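Local coordinates for protein serine repeat antigen 5 (Plasmodium falciparum, PDB 6X42) that is a malaria-parasite pseudo-zymogen with a papain-family cysteine protease fold that probably lacks ordinary protease activity, at residues A[78-83]-A[116-121]; A[210-215]-A[261-266]. All coordinates share one frame; numbering follows the deposited sequence.

Interaction 1: A[78-83]-A[116-121]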
ATOM      1  N   ALA A  78       7.364 -11.196  -1.332  1.00 14.14           N
ATOM      2  CA  ALA A  78       6.011 -11.307  -1.863  1.00 14.04           C
ATOM      3  C   ALA A  78       5.721 -12.734  -2.308  1.00 13.32           C
ATOM      4  O   ALA A  78       4.583 -13.204  -2.220  1.00 14.11           O
ATOM      5  CB  ALA A  78       5.823 -10.372  -3.053  1.00 14.62           C
ATOM      6  N   LEU A  79       6.733 -13.422  -2.842  1.00 14.19           N
ATOM      7  CA  LEU A  79       6.514 -14.767  -3.378  1.00 14.16           C
ATOM      8  C   LEU A  79       6.135 -15.757  -2.282  1.00 13.89           C
ATOM      9  O   LEU A  79       5.300 -16.644  -2.498  1.00 14.70           O
ATOM     10  CB  LEU A  79       7.756 -15.224  -4.137  1.00 14.74           C
ATOM     11  CG  LEU A  79       7.575 -16.447  -5.040  1.00 14.74           C
ATOM     12  CD1 LEU A  79       6.595 -16.145  -6.168  1.00 15.67           C
ATOM     13  CD2 LEU A  79       8.927 -16.908  -5.599  1.00 15.34           C
ATOM     14  N   TYR A  80       6.710 -15.605  -1.085  1.00 14.82           N
ATOM     15  CA  TYR A  80       6.325 -16.477   0.018  1.00 15.64           C
ATOM     16  C   TYR A  80       4.848 -16.315   0.346  1.00 15.73           C
ATOM     17  O   TYR A  80       4.125 -17.302   0.540  1.00 16.39           O
ATOM     18  CB  TYR A  80       7.185 -16.198   1.249  1.00 16.53           C
ATOM     19  CG  TYR A  80       7.027 -17.251   2.325  1.00 18.15           C
ATOM     20  CD1 TYR A  80       7.768 -18.418   2.302  1.00 19.91           C
ATOM     21  CD2 TYR A  80       6.096 -17.093   3.342  1.00 19.42           C
ATOM     22  CE1 TYR A  80       7.606 -19.396   3.275  1.00 20.45           C
ATOM     23  CE2 TYR A  80       5.933 -18.059   4.322  1.00 20.69           C
ATOM     24  CZ  TYR A  80       6.680 -19.212   4.280  1.00 21.92           C
ATOM     25  OH  TYR A  80       6.515 -20.191   5.249  1.00 24.89           O
ATOM     26  N   VAL A  81       4.381 -15.066   0.416  1.00 14.90           N
ATOM     27  CA  VAL A  81       2.982 -14.799   0.714  1.00 14.73           C
ATOM     28  C   VAL A  81       2.082 -15.319  -0.396  1.00 15.38           C
ATOM     29  O   VAL A  81       0.984 -15.820  -0.136  1.00 17.89           O
ATOM     30  CB  VAL A  81       2.768 -13.302   1.004  1.00 15.48           C
ATOM     31  CG1 VAL A  81       1.304 -13.003   1.258  1.00 17.07           C
ATOM     32  CG2 VAL A  81       3.656 -12.873   2.169  1.00 17.35           C
ATOM     33  N   ALA A  82       2.515 -15.205  -1.652  1.00 14.50           N
ATOM     34  CA  ALA A  82       1.701 -15.717  -2.746  1.00 15.45           C
ATOM     35  C   ALA A  82       1.517 -17.222  -2.650  1.00 15.55           C
ATOM     36  O   ALA A  82       0.452 -17.744  -2.978  1.00 17.40           O
ATOM     37  CB  ALA A  82       2.374 -15.408  -4.081  1.00 14.64           C
ATOM     38  N   ASN A  83       2.554 -17.938  -2.238  1.00 15.57           N
ATOM     39  CA  ASN A  83       2.595 -19.379  -2.430  1.00 16.35           C
ATOM     40  C   ASN A  83       2.246 -20.178  -1.190  1.00 17.64           C
ATOM     41  O   ASN A  83       2.024 -21.383  -1.307  1.00 19.52           O
ATOM     42  CB  ASN A  83       3.974 -19.788  -2.950  1.00 16.65           C
ATOM     43  CG  ASN A  83       4.208 -19.286  -4.357  1.00 15.69           C
ATOM     44  OD1 ASN A  83       3.260 -18.873  -5.042  1.00 16.49           O
ATOM     45  ND2 ASN A  83       5.452 -19.339  -4.815  1.00 16.43           N
ATOM     46  N   SER A 116      15.350 -11.449  -0.162  1.00 20.93           N
ATOM     47  CA  SER A 116      16.623 -12.081  -0.496  0.56 22.46           C
ATOM     48  C   SER A 116      16.559 -13.596  -0.345  1.00 21.03           C
ATOM     49  O   SER A 116      17.218 -14.328  -1.095  1.00 23.58           O
ATOM     50  CB  SER A 116      17.722 -11.496   0.390  0.56 25.31           C
ATOM     51  OG  SER A 116      17.919 -10.125   0.084  0.56 25.89           O
ATOM     52  N   ASN A 117      15.768 -14.090   0.604  1.00 19.23           N
ATOM     53  CA  ASN A 117      15.684 -15.520   0.858  1.00 19.74           C
ATOM     54  C   ASN A 117      14.826 -16.257  -0.158  1.00 19.03           C
ATOM     55  O   ASN A 117      15.039 -17.445  -0.401  1.00 19.77           O
ATOM     56  CB  ASN A 117      15.072 -15.750   2.244  1.00 21.41           C
ATOM     57  CG  ASN A 117      15.883 -15.135   3.366  1.00 25.62           C
ATOM     58  OD1 ASN A 117      15.312 -14.631   4.334  1.00 27.76           O
ATOM     59  ND2 ASN A 117      17.212 -15.193   3.265  1.00 26.29           N
ATOM     60  N   TYR A 118      13.843 -15.583  -0.747  1.00 17.89           N
ATOM     61  CA  TYR A 118      12.900 -16.228  -1.667  1.00 18.09           C
ATOM     62  C   TYR A 118      12.420 -15.145  -2.624  1.00 16.89           C
ATOM     63  O   TYR A 118      11.334 -14.563  -2.463  1.00 17.62           O
ATOM     64  CB  TYR A 118      11.763 -16.913  -0.900  1.00 18.10           C
ATOM     65  CG  TYR A 118      10.826 -17.773  -1.723  1.00 17.07           C
ATOM     66  CD1 TYR A 118      11.302 -18.793  -2.546  1.00 18.16           C
ATOM     67  CD2 TYR A 118       9.459 -17.588  -1.652  1.00 17.35           C
ATOM     68  CE1 TYR A 118      10.441 -19.574  -3.298  1.00 19.34           C
ATOM     69  CE2 TYR A 118       8.594 -18.375  -2.377  1.00 17.02           C
ATOM     70  CZ  TYR A 118       9.083 -19.359  -3.206  1.00 17.50           C
ATOM     71  OH  TYR A 118       8.185 -20.102  -3.935  1.00 18.22           O
ATOM     72  N   PRO A 119      13.241 -14.806  -3.614  1.00 16.88           N
ATOM     73  CA  PRO A 119      12.994 -13.585  -4.391  1.00 17.67           C
ATOM     74  C   PRO A 119      11.932 -13.766  -5.468  1.00 16.36           C
ATOM     75  O   PRO A 119      11.672 -14.865  -5.959  1.00 17.13           O
ATOM     76  CB  PRO A 119      14.353 -13.292  -5.019  1.00 18.92           C
ATOM     77  CG  PRO A 119      15.068 -14.582  -5.003  1.00 20.40           C
ATOM     78  CD  PRO A 119      14.598 -15.328  -3.834  1.00 17.27           C
ATOM     79  N   TYR A 120      11.354 -12.647  -5.880  1.00 16.41           N
ATOM     80  CA  TYR A 120      10.175 -12.682  -6.734  1.00 15.61           C
ATOM     81  C   TYR A 120      10.516 -12.881  -8.205  1.00 15.91           C
ATOM     82  O   TYR A 120      11.374 -12.200  -8.767  1.00 17.15           O
ATOM     83  CB  TYR A 120       9.375 -11.395  -6.569  1.00 16.81           C
ATOM     84  CG  TYR A 120       8.030 -11.377  -7.253  1.00 14.59           C
ATOM     85  CD1 TYR A 120       6.909 -11.946  -6.647  1.00 15.70           C
ATOM     86  CD2 TYR A 120       7.875 -10.786  -8.500  1.00 14.36           C
ATOM     87  CE1 TYR A 120       5.658 -11.899  -7.249  1.00 15.19           C
ATOM     88  CE2 TYR A 120       6.645 -10.755  -9.127  1.00 13.65           C
ATOM     89  CZ  TYR A 120       5.527 -11.298  -8.499  1.00 13.22           C
ATOM     90  OH  TYR A 120       4.276 -11.256  -9.078  1.00 13.35           O
ATOM     91  N   ASN A 121       9.786 -13.783  -8.838  1.00 14.84           N
ATOM     92  CA  ASN A 121       9.693 -13.854 -10.288  1.00 14.67           C
ATOM     93  C   ASN A 121       8.253 -14.250 -10.512  1.00 13.50           C
ATOM     94  O   ASN A 121       7.794 -15.242  -9.932  1.00 14.32           O
ATOM     95  CB  ASN A 121      10.675 -14.890 -10.884  1.00 15.47           C
ATOM     96  CG  ASN A 121      10.703 -14.900 -12.413  1.00 15.25           C
ATOM     97  OD1 ASN A 121       9.694 -14.622 -13.064  1.00 16.39           O
ATOM     98  ND2 ASN A 121      11.863 -15.248 -12.990  1.00 16.50           N
TER
HETATM   99  O   HOH W   1       9.487 -12.625  -3.346  1.00 17.61           O

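Interaction 2: A[210-215]-A[261-266]. With CA (calcium ion), chain C; CA (calcium ion), chain B.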
ATOM      1  N   ASN A 210      -5.685  13.914 -12.960  1.00 17.38           N
ATOM      2  CA  ASN A 210      -6.962  14.438 -12.470  1.00 18.08           C
ATOM      3  C   ASN A 210      -8.087  13.674 -13.147  1.00 18.18           C
ATOM      4  O   ASN A 210      -8.334  13.844 -14.336  1.00 20.28           O
ATOM      5  CB  ASN A 210      -7.085  15.942 -12.745  1.00 21.73           C
ATOM      6  CG  ASN A 210      -8.319  16.562 -12.081  1.00 23.97           C
ATOM      7  OD1 ASN A 210      -8.525  16.416 -10.884  1.00 26.83           O
ATOM      8  ND2 ASN A 210      -9.106  17.295 -12.849  1.00 28.83           N
ATOM      9  N   LEU A 211      -8.794  12.845 -12.396  1.00 18.13           N
ATOM     10  CA  LEU A 211      -9.780  11.982 -13.020  1.00 18.03           C
ATOM     11  C   LEU A 211     -10.691  11.393 -11.959  1.00 18.07           C
ATOM     12  O   LEU A 211     -10.385  11.411 -10.766  1.00 17.78           O
ATOM     13  CB  LEU A 211      -9.104  10.860 -13.806  1.00 19.32           C
ATOM     14  CG  LEU A 211      -8.402   9.752 -13.011  1.00 18.76           C
ATOM     15  CD1 LEU A 211      -8.127   8.597 -13.965  1.00 20.64           C
ATOM     16  CD2 LEU A 211      -7.142  10.244 -12.344  1.00 18.78           C
ATOM     17  N   CYS A 212     -11.806  10.861 -12.429  1.00 20.98           N
ATOM     18  CA  CYS A 212     -12.744  10.141 -11.592  1.00 19.86           C
ATOM     19  C   CYS A 212     -12.339   8.678 -11.434  1.00 18.70           C
ATOM     20  O   CYS A 212     -11.693   8.088 -12.295  1.00 19.39           O
ATOM     21  CB  CYS A 212     -14.132  10.145 -12.252  1.00 23.33           C
ATOM     22  SG  CYS A 212     -14.864  11.769 -12.682  1.00 27.96           S
ATOM     23  N   GLY A 213     -12.781   8.090 -10.335  1.00 16.51           N
ATOM     24  CA  GLY A 213     -12.751   6.655 -10.161  1.00 15.71           C
ATOM     25  C   GLY A 213     -13.997   6.003 -10.726  1.00 15.57           C
ATOM     26  O   GLY A 213     -14.788   6.613 -11.458  1.00 18.81           O
ATOM     27  N   ASP A 214     -14.158   4.735 -10.383  1.00 16.26           N
ATOM     28  CA  ASP A 214     -15.271   3.910 -10.816  1.00 15.86           C
ATOM     29  C   ASP A 214     -16.007   3.395  -9.589  1.00 15.37           C
ATOM     30  O   ASP A 214     -15.597   3.618  -8.455  1.00 15.82           O
ATOM     31  CB  ASP A 214     -14.745   2.759 -11.672  1.00 17.50           C
ATOM     32  CG  ASP A 214     -14.093   3.254 -12.943  1.00 20.51           C
ATOM     33  OD1 ASP A 214     -14.783   3.606 -13.921  1.00 23.88           O
ATOM     34  OD2 ASP A 214     -12.869   3.357 -12.993  1.00 22.75           O
ATOM     35  N   ASP A 215     -17.083   2.652  -9.831  1.00 15.84           N
ATOM     36  CA  ASP A 215     -17.876   2.122  -8.734  1.00 16.74           C
ATOM     37  C   ASP A 215     -17.090   1.102  -7.923  1.00 14.54           C
ATOM     38  O   ASP A 215     -17.348   0.925  -6.726  1.00 16.06           O
ATOM     39  CB  ASP A 215     -19.112   1.468  -9.354  1.00 17.66           C
ATOM     40  CG  ASP A 215     -20.256   1.259  -8.400  1.00 19.77           C
ATOM     41  OD1 ASP A 215     -20.229   1.730  -7.237  1.00 19.00           O
ATOM     42  OD2 ASP A 215     -21.235   0.648  -8.898  1.00 22.67           O
ATOM     43  N   TYR A 261      -9.215  15.281  -4.981  1.00 23.20           N
ATOM     44  CA  TYR A 261     -10.661  15.395  -5.110  1.00 27.71           C
ATOM     45  C   TYR A 261     -11.134  15.079  -6.520  1.00 30.48           C
ATOM     46  O   TYR A 261     -12.238  14.558  -6.690  1.00 33.69           O
ATOM     47  CB  TYR A 261     -11.143  16.775  -4.612  1.00 30.45           C
ATOM     48  CG  TYR A 261     -10.975  16.989  -3.092  1.00 33.80           C
ATOM     49  CD1 TYR A 261     -11.995  16.659  -2.179  1.00 38.05           C
ATOM     50  CD2 TYR A 261      -9.806  17.515  -2.579  1.00 36.31           C
ATOM     51  CE1 TYR A 261     -11.830  16.867  -0.797  1.00 39.78           C
ATOM     52  CE2 TYR A 261      -9.629  17.714  -1.212  1.00 38.48           C
ATOM     53  CZ  TYR A 261     -10.642  17.406  -0.322  1.00 41.60           C
ATOM     54  OH  TYR A 261     -10.457  17.618   1.047  1.00 43.04           O
ATOM     55  N   GLY A 262     -10.309  15.330  -7.527  1.00 29.02           N
ATOM     56  CA  GLY A 262     -10.664  15.085  -8.898  1.00 30.14           C
ATOM     57  C   GLY A 262     -11.682  16.075  -9.431  1.00 29.40           C
ATOM     58  O   GLY A 262     -12.066  17.042  -8.756  1.00 29.27           O
ATOM     59  N   PRO A 263     -12.136  15.851 -10.666  1.00 31.69           N
ATOM     60  CA  PRO A 263     -13.139  16.739 -11.256  1.00 32.78           C
ATOM     61  C   PRO A 263     -14.412  16.795 -10.428  1.00 33.62           C
ATOM     62  O   PRO A 263     -14.824  15.817  -9.801  1.00 33.78           O
ATOM     63  CB  PRO A 263     -13.406  16.113 -12.630  1.00 33.88           C
ATOM     64  CG  PRO A 263     -12.216  15.294 -12.927  1.00 34.63           C
ATOM     65  CD  PRO A 263     -11.663  14.837 -11.624  1.00 32.76           C
ATOM     66  N   THR A 264     -15.049  17.965 -10.449  1.00 35.33           N
ATOM     67  CA  THR A 264     -16.214  18.179  -9.597  1.00 37.96           C
ATOM     68  C   THR A 264     -17.378  17.283  -9.998  1.00 38.35           C
ATOM     69  O   THR A 264     -18.179  16.895  -9.140  1.00 40.31           O
ATOM     70  CB  THR A 264     -16.611  19.648  -9.637  1.00 40.88           C
ATOM     71  OG1 THR A 264     -16.960  20.005 -10.977  1.00 45.12           O
ATOM     72  CG2 THR A 264     -15.463  20.510  -9.185  1.00 38.63           C
ATOM     73  N   HIS A 265     -17.472  16.912 -11.274  1.00 36.76           N
ATOM     74  CA  HIS A 265     -18.611  16.124 -11.728  1.00 37.32           C
ATOM     75  C   HIS A 265     -18.540  14.660 -11.306  1.00 35.81           C
ATOM     76  O   HIS A 265     -19.529  13.943 -11.478  1.00 38.31           O
ATOM     77  CB  HIS A 265     -18.740  16.201 -13.252  1.00 39.98           C
ATOM     78  CG  HIS A 265     -17.699  15.420 -13.985  1.00 43.14           C
ATOM     79  ND1 HIS A 265     -16.547  15.994 -14.478  1.00 44.45           N
ATOM     80  CD2 HIS A 265     -17.633  14.107 -14.307  1.00 44.15           C
ATOM     81  CE1 HIS A 265     -15.816  15.067 -15.069  1.00 44.64           C
ATOM     82  NE2 HIS A 265     -16.452  13.915 -14.981  1.00 45.03           N
ATOM     83  N   CYS A 266     -17.420  14.198 -10.751  1.00 33.87           N
ATOM     84  CA  CYS A 266     -17.230  12.769 -10.554  1.00 32.46           C
ATOM     85  C   CYS A 266     -18.221  12.205  -9.552  1.00 33.49           C
ATOM     86  O   CYS A 266     -18.397  12.752  -8.459  1.00 34.93           O
ATOM     87  CB  CYS A 266     -15.833  12.502  -9.996  1.00 30.60           C
ATOM     88  SG  CYS A 266     -14.498  12.908 -11.070  1.00 28.63           S
TER
HETATM   89 CA    CA C 902     -19.159   1.173  -5.258  1.00 17.60          CA
HETATM   90 CA    CA B 901     -12.665   4.305 -15.230  1.00 16.50          CA
HETATM   91  O   HOH W   2     -10.580  19.337 -10.870  1.00 50.60           O
HETATM   92  O   HOH W   3     -11.231  11.598  -8.202  1.00 18.16           O
HETATM   93  O   HOH W   4     -12.669   6.629 -14.506  1.00 20.69           O
HETATM   94  O   HOH W   5     -17.836  -0.057  -3.710  1.00 17.16           O
HETATM   95  O   HOH W   6     -21.126   1.002  -3.981  1.00 22.00           O

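Interaction 1: A[78-83]-A[116-121]
L79 of helix 78-83 packs against Y118 and Y120 in a buried helix-to-loop contact within the helical half of a papain-type fold, where the loop after helix 99-109 comes back past the helix. Its central element is a CH-pi contact. The L79 side chain crosses that of Y118 at about a right angle. CG, anti to the backbone N (chi1 -166°), is set 3.4 Å from Y118 CE2. L79 CD2 sits over one face of the Y118 ring, 3.7 Å from the centroid and displaced toward the rim. L79 CD2 also lies 3.4 Å from P119 O. Y80 meets the Y118 ring at its edge, where Y80 N lies 3.4 Å from Y118 CD2, near the ring plane; Y80 CB follows at 3.9 Å from Y118 CD2.

The phenol end is held by a polar grip. N83 ND2 donates to Y118 OH over 3.0 Å with the oxygen almost exactly in the amide plane, while that plane is turned 70° from the ring. E127 is a second partner of the hydroxyl, and G126 and K124 hold the N83 amide in turn. On the backbone side, a water accepts from L79 N and donates to Y118 O, which S77 OG also reaches.

Y120 takes the first turn of the helix: its CD1 approaches A78 CB at 4.1 Å, and its OH bonds to Q47 O and T52 OG1. Q47 probably corresponds, by sequence comparison, to the oxyanion-hole glutamine of papain. Papain has a Tyr-Pro-Tyr loop in the corresponding place, and here Y120 links it to the segment that probably matches papain's active-site region.

Interaction 2: A[210-215]-A[261-266]
C212 and C266 are joined by a disulfide that forms the tight centre of a contact between two loops near the protein surface. The SG-SG bond is 2.0 Å long and its torsion of -84° is left-handed; in both cysteines SG stands anti to the carbonyl carbon. A type I beta turn, P263 to C266, presents the second cysteine and is closed by the bond from C266 N to P263 O. Beside the bridge, P263 CD packs against the backbone of the first loop, 3.6 Å from L211 N. G262 has a phi of 72°, and with no beta carbon it can pass beside L211 O, which such an atom would clash with.

Away from this core the contact loosens. The partly exposed N210 meets P263 tip to tip: N210 ND2 is 3.7 Å from P263 CG, while N210 OD1 comes within 3.2 Å of G262 CA. No direct hydrogen bond crosses between the loops; a water accepts from N210 ND2 at 3.2 Å and gives a weak bond to G262 O. The exposed H265 makes an oblique sulfur-aromatic contact, with NE2 its closest atom to C212 SG at 3.5 Å.

Further along the first loop, the aspartates serve calcium instead. D214 chelates one ion with both carboxylate oxygens, alongside E196 and N197, and a water ligand of that ion also donates to C212 O. D215 binds the other through O and OD1, together with E166. The disulfide joins the loops that follow strands 208-209 and 255-259, which pair in parallel; Y261 packs on helix 172-186, and the chains run on to strands 219-230 and 273-280.

The two interactions lie on opposite sides of the chain's centre, with their own centres 36 Å apart and nearest atoms about 23 Å apart, so they do not touch. They come in series: interaction 1 closes before interaction 2 opens, and all four segments belong to the same papain-like fold. Interaction 1 belongs to the helical half, beside helices 53-68 and 99-109; interaction 2 belongs to the strand-rich half, at the ends of strands of the mixed sheet. One is a buried aromatic and hydrogen-bonded contact, the other a covalent surface clamp beside calcium. Each contact ties a loop to its own half of the fold, and none of their atoms meet.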